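Local coordinates for protein uncharacterized N-acetyltransferase D2E76_00625 (PDB 6YCA) that binds acetyl coenzyme A and probably transfers its acetyl group to an amine substrate, but is unable to modify aminoglycosides, at residues A155-Q160 / G281-D286; A246-V251 / V275-L280; V334-L339 / V364-L369. All coordinates share one frame; numbering follows the deposited sequence.

Contact 1: residues A155-Q160 / G281-D286; sequences ATYRIQ and GPRPID
Two kinds of hydrogen bond hold residues 155-160, the end of strand 149-160, to the irregular end of strand 277-284. The first is a backbone couple between Ala-155 and Arg-283, an antiparallel hydrogen-bonded pair. Ala-155 N gives its hydrogen to Arg-283 O at 2.7 Å, and Arg-283 N returns one to Ala-155 O at 2.9 Å, each donor lying in the plane of the carbonyl it addresses. The second comes from a side chain two residues on. Tyr-157 has CG beside its backbone N (chi1 -58°), and its OH donates to Pro-284 O over 2.7 Å, with ring and carbonyl oxygen in one plane.

Van der Waals contacts accompany the bonds. The tyrosine ring offers its edge, not a face, to Arg-283, with CE1 3.6 Å from Arg-283 CB. Beyond CB the arginine bends at chi2 and chi3, bringing its guanidinium over Pro-284 CD and NE into a salt bridge with Asp-287. Ala-155 CB meets Ile-285 CG2 at 4.2 Å.

The chain turns a corner at Pro-282, after a cis peptide bond from Gly-281; strand 277-284 is broken there, yet pairing with strand 149-160 resumes at Arg-283. Strand 149-160 also pairs with 299-312, which in turn borders 132-135, a pattern consistent with strand exchange between the tandem GNAT units of Eis-family acetyltransferases.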
loop_
_atom_site.group_PDB
_atom_site.type_symbol
_atom_site.label_atom_id
_atom_site.label_comp_id
_atom_site.label_asym_id
_atom_site.label_seq_id
_atom_site.Cartn_x
_atom_site.Cartn_y
_atom_site.Cartn_z
ATOM N N ALA A 155 1.888 -21.581 13.184
ATOM C CA ALA A 155 1.030 -20.434 12.921
ATOM C C ALA A 155 1.648 -19.173 13.513
ATOM O O ALA A 155 2.517 -19.229 14.390
ATOM C CB ALA A 155 -0.395 -20.630 13.463
ATOM N N THR A 156 1.179 -18.032 13.009
ATOM C CA THR A 156 1.598 -16.716 13.465
ATOM C C THR A 156 0.376 -15.925 13.900
ATOM O O THR A 156 -0.570 -15.760 13.124
ATOM C CB THR A 156 2.286 -15.962 12.339
ATOM O OG1 THR A 156 3.329 -16.776 11.802
ATOM C CG2 THR A 156 2.885 -14.666 12.871
ATOM N N TYR A 157 0.404 -15.423 15.128
ATOM C CA TYR A 157 -0.714 -14.694 15.697
ATOM C C TYR A 157 -0.358 -13.224 15.893
ATOM O O TYR A 157 0.759 -12.895 16.305
ATOM C CB TYR A 157 -1.101 -15.298 17.045
ATOM C CG TYR A 157 -1.475 -16.754 16.952
ATOM C CD1 TYR A 157 -0.500 -17.740 16.993
ATOM C CD2 TYR A 157 -2.797 -17.146 16.816
ATOM C CE1 TYR A 157 -0.830 -19.076 16.906
ATOM C CE2 TYR A 157 -3.138 -18.481 16.731
ATOM C CZ TYR A 157 -2.150 -19.443 16.779
ATOM O OH TYR A 157 -2.477 -20.775 16.694
ATOM N N ARG A 158 -1.313 -12.348 15.588
ATOM C CA ARG A 158 -1.252 -10.933 15.938
ATOM C C ARG A 158 -2.370 -10.650 16.929
ATOM O O ARG A 158 -3.549 -10.857 16.617
ATOM C CB ARG A 158 -1.430 -10.016 14.730
ATOM C CG ARG A 158 -0.247 -9.807 13.811
ATOM C CD ARG A 158 -0.685 -8.786 12.767
ATOM N NE ARG A 158 -1.068 -7.517 13.390
ATOM C CZ ARG A 158 -1.785 -6.564 12.790
ATOM N NH1 ARG A 158 -2.220 -6.730 11.544
ATOM N NH2 ARG A 158 -2.089 -5.445 13.443
ATOM N N ILE A 159 -1.997 -10.199 18.122
ATOM C CA ILE A 159 -2.939 -9.885 19.186
ATOM C C ILE A 159 -3.005 -8.372 19.320
ATOM O O ILE A 159 -1.969 -7.713 19.471
ATOM C CB ILE A 159 -2.501 -10.521 20.514
ATOM C CG1 ILE A 159 -2.379 -12.040 20.364
ATOM C CG2 ILE A 159 -3.485 -10.158 21.613
ATOM C CD1 ILE A 159 -1.900 -12.738 21.621
ATOM N N GLN A 160 -4.212 -7.819 19.253
ATOM C CA GLN A 160 -4.420 -6.402 19.542
ATOM C C GLN A 160 -4.613 -6.288 21.051
ATOM O O GLN A 160 -5.684 -6.597 21.578
ATOM C CB GLN A 160 -5.603 -5.845 18.757
ATOM C CG GLN A 160 -5.381 -4.419 18.250
ATOM C CD GLN A 160 -6.678 -3.687 17.941
ATOM O OE1 GLN A 160 -6.951 -2.619 18.500
ATOM N NE2 GLN A 160 -7.483 -4.251 17.041
ATOM N N GLY A 281 5.143 -16.016 16.960
ATOM C CA GLY A 281 5.454 -16.864 15.835
ATOM C C GLY A 281 6.881 -17.370 15.848
ATOM O O GLY A 281 7.822 -16.634 16.167
ATOM N N PRO A 282 7.075 -18.648 15.486
ATOM C CA PRO A 282 6.018 -19.614 15.177
ATOM C C PRO A 282 5.395 -20.203 16.437
ATOM O O PRO A 282 6.095 -20.360 17.436
ATOM C CB PRO A 282 6.772 -20.706 14.423
ATOM C CG PRO A 282 8.115 -20.681 15.016
ATOM C CD PRO A 282 8.412 -19.234 15.285
ATOM N N ARG A 283 4.106 -20.509 16.385
ATOM C CA ARG A 283 3.356 -21.096 17.484
ATOM C C ARG A 283 2.540 -22.268 16.961
ATOM O O ARG A 283 2.380 -22.430 15.746
ATOM C CB ARG A 283 2.417 -20.049 18.101
ATOM C CG ARG A 283 3.126 -18.934 18.849
ATOM C CD ARG A 283 3.930 -19.476 20.013
ATOM N NE ARG A 283 3.111 -20.254 20.934
ATOM C CZ ARG A 283 3.612 -21.066 21.857
ATOM N NH1 ARG A 283 4.925 -21.197 21.974
ATOM N NH2 ARG A 283 2.805 -21.748 22.660
ATOM N N PRO A 284 2.044 -23.133 17.849
ATOM C CA PRO A 284 1.189 -24.238 17.400
ATOM C C PRO A 284 -0.070 -23.734 16.708
ATOM O O PRO A 284 -0.611 -22.678 17.041
ATOM C CB PRO A 284 0.837 -24.963 18.703
ATOM C CG PRO A 284 1.929 -24.620 19.635
ATOM C CD PRO A 284 2.357 -23.229 19.285
ATOM N N ILE A 285 -0.537 -24.511 15.725
ATOM C CA ILE A 285 -1.744 -24.130 14.996
ATOM C C ILE A 285 -2.994 -24.231 15.863
ATOM O O ILE A 285 -4.037 -23.679 15.499
ATOM C CB ILE A 285 -1.905 -24.908 13.672
ATOM C CG1 ILE A 285 -2.190 -26.383 13.936
ATOM C CG2 ILE A 285 -0.670 -24.762 12.803
ATOM C CD1 ILE A 285 -2.479 -27.165 12.687
ATOM N N ASP A 286 -2.924 -24.924 16.999
ATOM C CA ASP A 286 -4.046 -25.022 17.927
ATOM C C ASP A 286 -3.753 -24.327 19.253
ATOM O O ASP A 286 -4.309 -24.699 20.290
ATOM C CB ASP A 286 -4.445 -26.479 18.157
ATOM C CG ASP A 286 -3.349 -27.295 18.834
ATOM O OD1 ASP A 286 -2.191 -26.826 18.921
ATOM O OD2 ASP A 286 -3.648 -28.422 19.278
#

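Contact 2: residues A246-V251 / V275-L280; sequences ARTISV and VDVIEL
Arg-247 wraps its side chain round a single carboxylate oxygen, Asp-276 OD2. CB stands 3.7 Å from Asp-276 OD2, and CG keeps much the same separation. At chi3 (-82°) the chain bends, so that NE comes within 3.6 Å of Asp-276 OD2 while the oxygen lies over one face of the guanidinium. CZ and NH2 both stay 3.7 Å from Asp-276 OD2. No N-H points at it, and the salt bridge rests on charge alone; NE spends its hydrogen on Leu-274 O. The directed bond to OD2 comes instead from Arg-247 N, 3.0 Å away and on the anti lone pair of OD2.

This clasp stands at the start of a parallel pair, strands 248-256 and 277-284, which helix 259-270 links into a beta-alpha-beta unit of the second GNAT domain. Arg-247 O accepts from both Asp-276 N and Val-277 N. Further along, Ile-249 N bonds to Val-277 O and Glu-279 N to Ile-249 O, and Val-251 N reaches Glu-279 O almost straight (178°). Helix residue Leu-269 packs on Ile-249 and Val-251. The side chains of Ile-249 and Val-275 cross at about a right angle, CG2 to CG2 3.9 Å, and Val-251 CB lies alongside Leu-280 CD1.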
loop_
_atom_site.group_PDB
_atom_site.type_symbol
_atom_site.label_atom_id
_atom_site.label_comp_id
_atom_site.label_asym_id
_atom_site.label_seq_id
_atom_site.Cartn_x
_atom_site.Cartn_y
_atom_site.Cartn_z
ATOM N N ALA A 246 0.619 1.907 16.440
ATOM C CA ALA A 246 0.846 0.470 16.585
ATOM C C ALA A 246 2.263 0.107 17.011
ATOM O O ALA A 246 3.075 -0.321 16.183
ATOM C CB ALA A 246 0.510 -0.248 15.278
ATOM N N ARG A 247 2.555 0.242 18.301
ATOM C CA ARG A 247 3.802 -0.265 18.862
ATOM C C ARG A 247 3.748 -1.786 18.944
ATOM O O ARG A 247 2.902 -2.341 19.650
ATOM C CB ARG A 247 4.052 0.354 20.235
ATOM C CG ARG A 247 4.214 1.867 20.199
ATOM C CD ARG A 247 4.382 2.448 21.592
ATOM N NE ARG A 247 3.090 2.625 22.246
ATOM C CZ ARG A 247 2.391 3.754 22.230
ATOM N NH1 ARG A 247 2.852 4.816 21.586
ATOM N NH2 ARG A 247 1.223 3.816 22.854
ATOM N N THR A 248 4.648 -2.466 18.238
ATOM C CA THR A 248 4.615 -3.919 18.141
ATOM C C THR A 248 5.846 -4.543 18.792
ATOM O O THR A 248 6.964 -4.039 18.647
ATOM C CB THR A 248 4.579 -4.343 16.663
ATOM O OG1 THR A 248 3.480 -3.704 16.004
ATOM C CG2 THR A 248 4.449 -5.851 16.529
ATOM N N ILE A 249 5.631 -5.646 19.511
ATOM C CA ILE A 249 6.703 -6.521 19.968
ATOM C C ILE A 249 6.567 -7.862 19.256
ATOM O O ILE A 249 5.484 -8.255 18.809
ATOM C CB ILE A 249 6.745 -6.718 21.501
ATOM C CG1 ILE A 249 5.514 -7.487 21.980
ATOM C CG2 ILE A 249 6.885 -5.384 22.219
ATOM C CD1 ILE A 249 5.552 -7.828 23.444
ATOM N N SER A 250 7.677 -8.587 19.183
ATOM C CA SER A 250 7.734 -9.872 18.500
ATOM C C SER A 250 8.251 -10.927 19.466
ATOM O O SER A 250 9.362 -10.802 19.992
ATOM C CB SER A 250 8.651 -9.786 17.283
ATOM O OG SER A 250 8.644 -11.008 16.574
ATOM N N VAL A 251 7.457 -11.971 19.680
ATOM C CA VAL A 251 7.816 -13.076 20.562
ATOM C C VAL A 251 8.405 -14.181 19.692
ATOM O O VAL A 251 7.698 -14.779 18.872
ATOM C CB VAL A 251 6.599 -13.576 21.355
ATOM C CG1 VAL A 251 6.966 -14.782 22.192
ATOM C CG2 VAL A 251 6.037 -12.477 22.223
ATOM N N VAL A 275 2.495 -1.444 24.895
ATOM C CA VAL A 275 2.492 -2.363 23.764
ATOM C C VAL A 275 1.103 -2.370 23.144
ATOM O O VAL A 275 0.097 -2.531 23.847
ATOM C CB VAL A 275 2.935 -3.772 24.183
ATOM C CG1 VAL A 275 2.830 -4.730 23.000
ATOM C CG2 VAL A 275 4.358 -3.730 24.696
ATOM N N ASP A 276 1.047 -2.180 21.828
ATOM C CA ASP A 276 -0.196 -2.170 21.073
ATOM C C ASP A 276 -0.483 -3.486 20.366
ATOM O O ASP A 276 -1.632 -3.935 20.355
ATOM C CB ASP A 276 -0.187 -1.024 20.054
ATOM C CG ASP A 276 -0.249 0.346 20.713
ATOM O OD1 ASP A 276 -1.006 0.497 21.695
ATOM O OD2 ASP A 276 0.463 1.268 20.259
ATOM N N VAL A 277 0.529 -4.116 19.770
ATOM C CA VAL A 277 0.356 -5.345 19.007
ATOM C C VAL A 277 1.363 -6.371 19.502
ATOM O O VAL A 277 2.550 -6.064 19.644
ATOM C CB VAL A 277 0.563 -5.095 17.502
ATOM C CG1 VAL A 277 0.438 -6.389 16.725
ATOM C CG2 VAL A 277 -0.420 -4.059 17.000
ATOM N N ILE A 278 0.898 -7.590 19.751
ATOM C CA ILE A 278 1.762 -8.692 20.160
ATOM C C ILE A 278 1.758 -9.714 19.033
ATOM O O ILE A 278 0.700 -10.240 18.668
ATOM C CB ILE A 278 1.281 -9.325 21.477
ATOM C CG1 ILE A 278 1.059 -8.244 22.539
ATOM C CG2 ILE A 278 2.283 -10.356 21.970
ATOM C CD1 ILE A 278 0.393 -8.762 23.802
ATOM N N GLU A 279 2.931 -10.006 18.481
ATOM C CA GLU A 279 3.049 -10.990 17.412
ATOM C C GLU A 279 3.799 -12.209 17.929
ATOM O O GLU A 279 4.954 -12.102 18.352
ATOM C CB GLU A 279 3.691 -10.418 16.148
ATOM C CG GLU A 279 3.594 -11.387 14.965
ATOM C CD GLU A 279 3.883 -10.734 13.621
ATOM O OE1 GLU A 279 4.443 -9.613 13.604
ATOM O OE2 GLU A 279 3.537 -11.344 12.578
ATOM N N LEU A 280 3.129 -13.355 17.904
ATOM C CA LEU A 280 3.692 -14.628 18.326
ATOM C C LEU A 280 3.948 -15.446 17.074
ATOM O O LEU A 280 3.076 -15.535 16.206
ATOM C CB LEU A 280 2.687 -15.398 19.186
ATOM C CG LEU A 280 2.214 -14.987 20.583
ATOM C CD1 LEU A 280 3.345 -15.016 21.598
ATOM C CD2 LEU A 280 1.507 -13.637 20.577
#

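Contact 3: residues V334-L339 / V364-L369; sequences VQDTLL and VDVAAL
The contact lies at a strand-to-helix junction in the sterol carrier protein-like domain: parallel strands 330-335 and 362-365 run side by side until the second turns into helix 366-373. Gln-335 supplies both rungs. Its N donates to Val-364 O at 3.1 Å, and its O receives Val-366 N at 2.9 Å, the donor lying nearly along the C=O axis. Between the two bonds sits Asp-365, the N-cap residue. Its CG occupies the crowded position between backbone N and carbonyl carbon (chi1 65°), which turns the carboxylate back over the first helical turn, where OD1 accepts a weak capping bond from Ala-368 N. The other oxygen, OD2, forms a salt bridge with Arg-144.

Side chains fill in beside the backbone. Val-334 CG2 meets Leu-369 CD2 at 3.8 Å, the two chains crossing at about a right angle, while Val-334 CG1 leans toward Val-366 CB. Val-366 sets both its methyls against the carboxylate of Asp-336, with CG2 3.5 Å from Asp-336 OD2 and CG1 near Asp-336 CG. That carboxylate also closes an Asx motif within its own segment: Leu-339 N donates to Asp-336 OD1 at 3.1 Å, from well above the carboxylate plane. Asp-336 OD2 is taken by a salt bridge to Arg-311 and a hydrogen bond from Asn-342.

Two acids are thus used differently. Asp-365 stands at the helix start, where the aligned amides and Arg-144 would favour its charged form. Asp-336 is buried with valine methyls against it, yet it has polar partners at both oxygens, and the positive charge of Arg-311 probably keeps it ionised. Gln-335 O, in turn, ties Val-366 N, at the head of the helix, to the neighbouring strand.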
loop_
_atom_site.group_PDB
_atom_site.type_symbol
_atom_site.label_atom_id
_atom_site.label_comp_id
_atom_site.label_asym_id
_atom_site.label_seq_id
_atom_site.Cartn_x
_atom_site.Cartn_y
_atom_site.Cartn_z
ATOM N N VAL A 334 2.522 -50.428 4.181
ATOM C CA VAL A 334 3.325 -49.241 3.916
ATOM C C VAL A 334 4.184 -49.495 2.686
ATOM O O VAL A 334 4.793 -50.566 2.557
ATOM C CB VAL A 334 4.197 -48.887 5.131
ATOM C CG1 VAL A 334 4.976 -47.602 4.874
ATOM C CG2 VAL A 334 3.333 -48.772 6.379
ATOM N N GLN A 335 4.225 -48.517 1.783
ATOM C CA GLN A 335 5.083 -48.558 0.608
ATOM C C GLN A 335 6.252 -47.606 0.801
ATOM O O GLN A 335 6.053 -46.430 1.121
ATOM C CB GLN A 335 4.314 -48.201 -0.661
ATOM C CG GLN A 335 5.191 -48.172 -1.900
ATOM C CD GLN A 335 4.386 -48.199 -3.182
ATOM O OE1 GLN A 335 3.901 -49.254 -3.600
ATOM N NE2 GLN A 335 4.236 -47.038 -3.815
ATOM N N ASP A 336 7.466 -48.108 0.590
ATOM C CA ASP A 336 8.681 -47.323 0.776
ATOM C C ASP A 336 9.677 -47.728 -0.295
ATOM O O ASP A 336 10.137 -48.872 -0.315
ATOM C CB ASP A 336 9.263 -47.559 2.171
ATOM C CG ASP A 336 10.248 -46.487 2.582
ATOM O OD1 ASP A 336 10.892 -45.890 1.693
ATOM O OD2 ASP A 336 10.363 -46.228 3.799
ATOM N N THR A 337 10.008 -46.792 -1.184
ATOM C CA THR A 337 10.913 -47.102 -2.285
ATOM C C THR A 337 12.376 -46.982 -1.874
ATOM O O THR A 337 13.186 -47.855 -2.202
ATOM C CB THR A 337 10.624 -46.173 -3.465
ATOM O OG1 THR A 337 9.273 -46.360 -3.901
ATOM C CG2 THR A 337 11.572 -46.462 -4.617
ATOM N N LEU A 338 12.733 -45.918 -1.153
ATOM C CA LEU A 338 14.133 -45.722 -0.788
ATOM C C LEU A 338 14.595 -46.759 0.225
ATOM O O LEU A 338 15.722 -47.260 0.138
ATOM C CB LEU A 338 14.352 -44.312 -0.245
ATOM C CG LEU A 338 14.725 -43.235 -1.264
ATOM C CD1 LEU A 338 13.538 -42.876 -2.148
ATOM C CD2 LEU A 338 15.270 -42.006 -0.557
ATOM N N LEU A 339 13.744 -47.097 1.189
ATOM C CA LEU A 339 14.083 -48.050 2.243
ATOM C C LEU A 339 13.125 -49.227 2.137
ATOM O O LEU A 339 12.093 -49.260 2.825
ATOM C CB LEU A 339 13.989 -47.381 3.611
ATOM C CG LEU A 339 14.910 -46.171 3.761
ATOM C CD1 LEU A 339 14.734 -45.506 5.118
ATOM C CD2 LEU A 339 16.357 -46.582 3.538
ATOM N N VAL A 364 -0.788 -47.056 2.370
ATOM C CA VAL A 364 -0.312 -45.679 2.337
ATOM C C VAL A 364 1.184 -45.721 2.056
ATOM O O VAL A 364 1.873 -46.671 2.438
ATOM C CB VAL A 364 -0.652 -44.972 3.675
ATOM C CG1 VAL A 364 -0.536 -45.948 4.831
ATOM C CG2 VAL A 364 0.192 -43.747 3.909
ATOM N N ASP A 365 1.691 -44.689 1.382
ATOM C CA ASP A 365 3.130 -44.549 1.200
ATOM C C ASP A 365 3.773 -43.923 2.435
ATOM O O ASP A 365 3.124 -43.235 3.226
ATOM C CB ASP A 365 3.451 -43.733 -0.056
ATOM C CG ASP A 365 2.982 -42.291 0.041
ATOM O OD1 ASP A 365 1.998 -42.030 0.764
ATOM O OD2 ASP A 365 3.582 -41.424 -0.625
ATOM N N VAL A 366 5.083 -44.150 2.576
ATOM C CA VAL A 366 5.788 -43.763 3.797
ATOM C C VAL A 366 5.731 -42.257 4.033
ATOM O O VAL A 366 5.763 -41.801 5.184
ATOM C CB VAL A 366 7.229 -44.319 3.798
ATOM C CG1 VAL A 366 8.074 -43.635 2.735
ATOM C CG2 VAL A 366 7.863 -44.175 5.179
ATOM N N ALA A 367 5.648 -41.461 2.965
ATOM C CA ALA A 367 5.556 -40.015 3.137
ATOM C C ALA A 367 4.252 -39.625 3.825
ATOM O O ALA A 367 4.248 -38.802 4.748
ATOM C CB ALA A 367 5.703 -39.302 1.792
ATOM N N ALA A 368 3.131 -40.203 3.382
ATOM C CA ALA A 368 1.846 -39.859 3.982
ATOM C C ALA A 368 1.705 -40.422 5.391
ATOM O O ALA A 368 1.059 -39.797 6.241
ATOM C CB ALA A 368 0.694 -40.320 3.087
ATOM N N LEU A 369 2.298 -41.589 5.659
ATOM C CA LEU A 369 2.286 -42.120 7.019
ATOM C C LEU A 369 3.006 -41.181 7.978
ATOM O O LEU A 369 2.596 -41.024 9.135
ATOM C CB LEU A 369 2.898 -43.521 7.049
ATOM C CG LEU A 369 2.980 -44.202 8.419
ATOM C CD1 LEU A 369 1.596 -44.418 9.010
ATOM C CD2 LEU A 369 3.737 -45.520 8.329
#

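Overall arrangement
Contacts 1 and 2 share strand 277-284, which lies between strands 149-160 and 248-256. Their centres are 12 Å apart, and probable hydrogen bonds join them: Ile-159 N to Ile-278 O (2.8 Å) and Tyr-157 N to Leu-280 O (2.9 Å). Contact 2 is nested inside contact 1 along the chain. Contact 3 follows both in sequence, across the chain's centre, about 32 Å from contact 1 and 42 Å from contact 2 between centres. An acetyl coenzyme A, probably held by the fourth subunit, lies about 8 Å from the side chain of Arg-247, where contact 2 packs against Ser-138 and Val-47 of that subunit. The pocket lies between residues 42 and 145, so none of the contacts forms it.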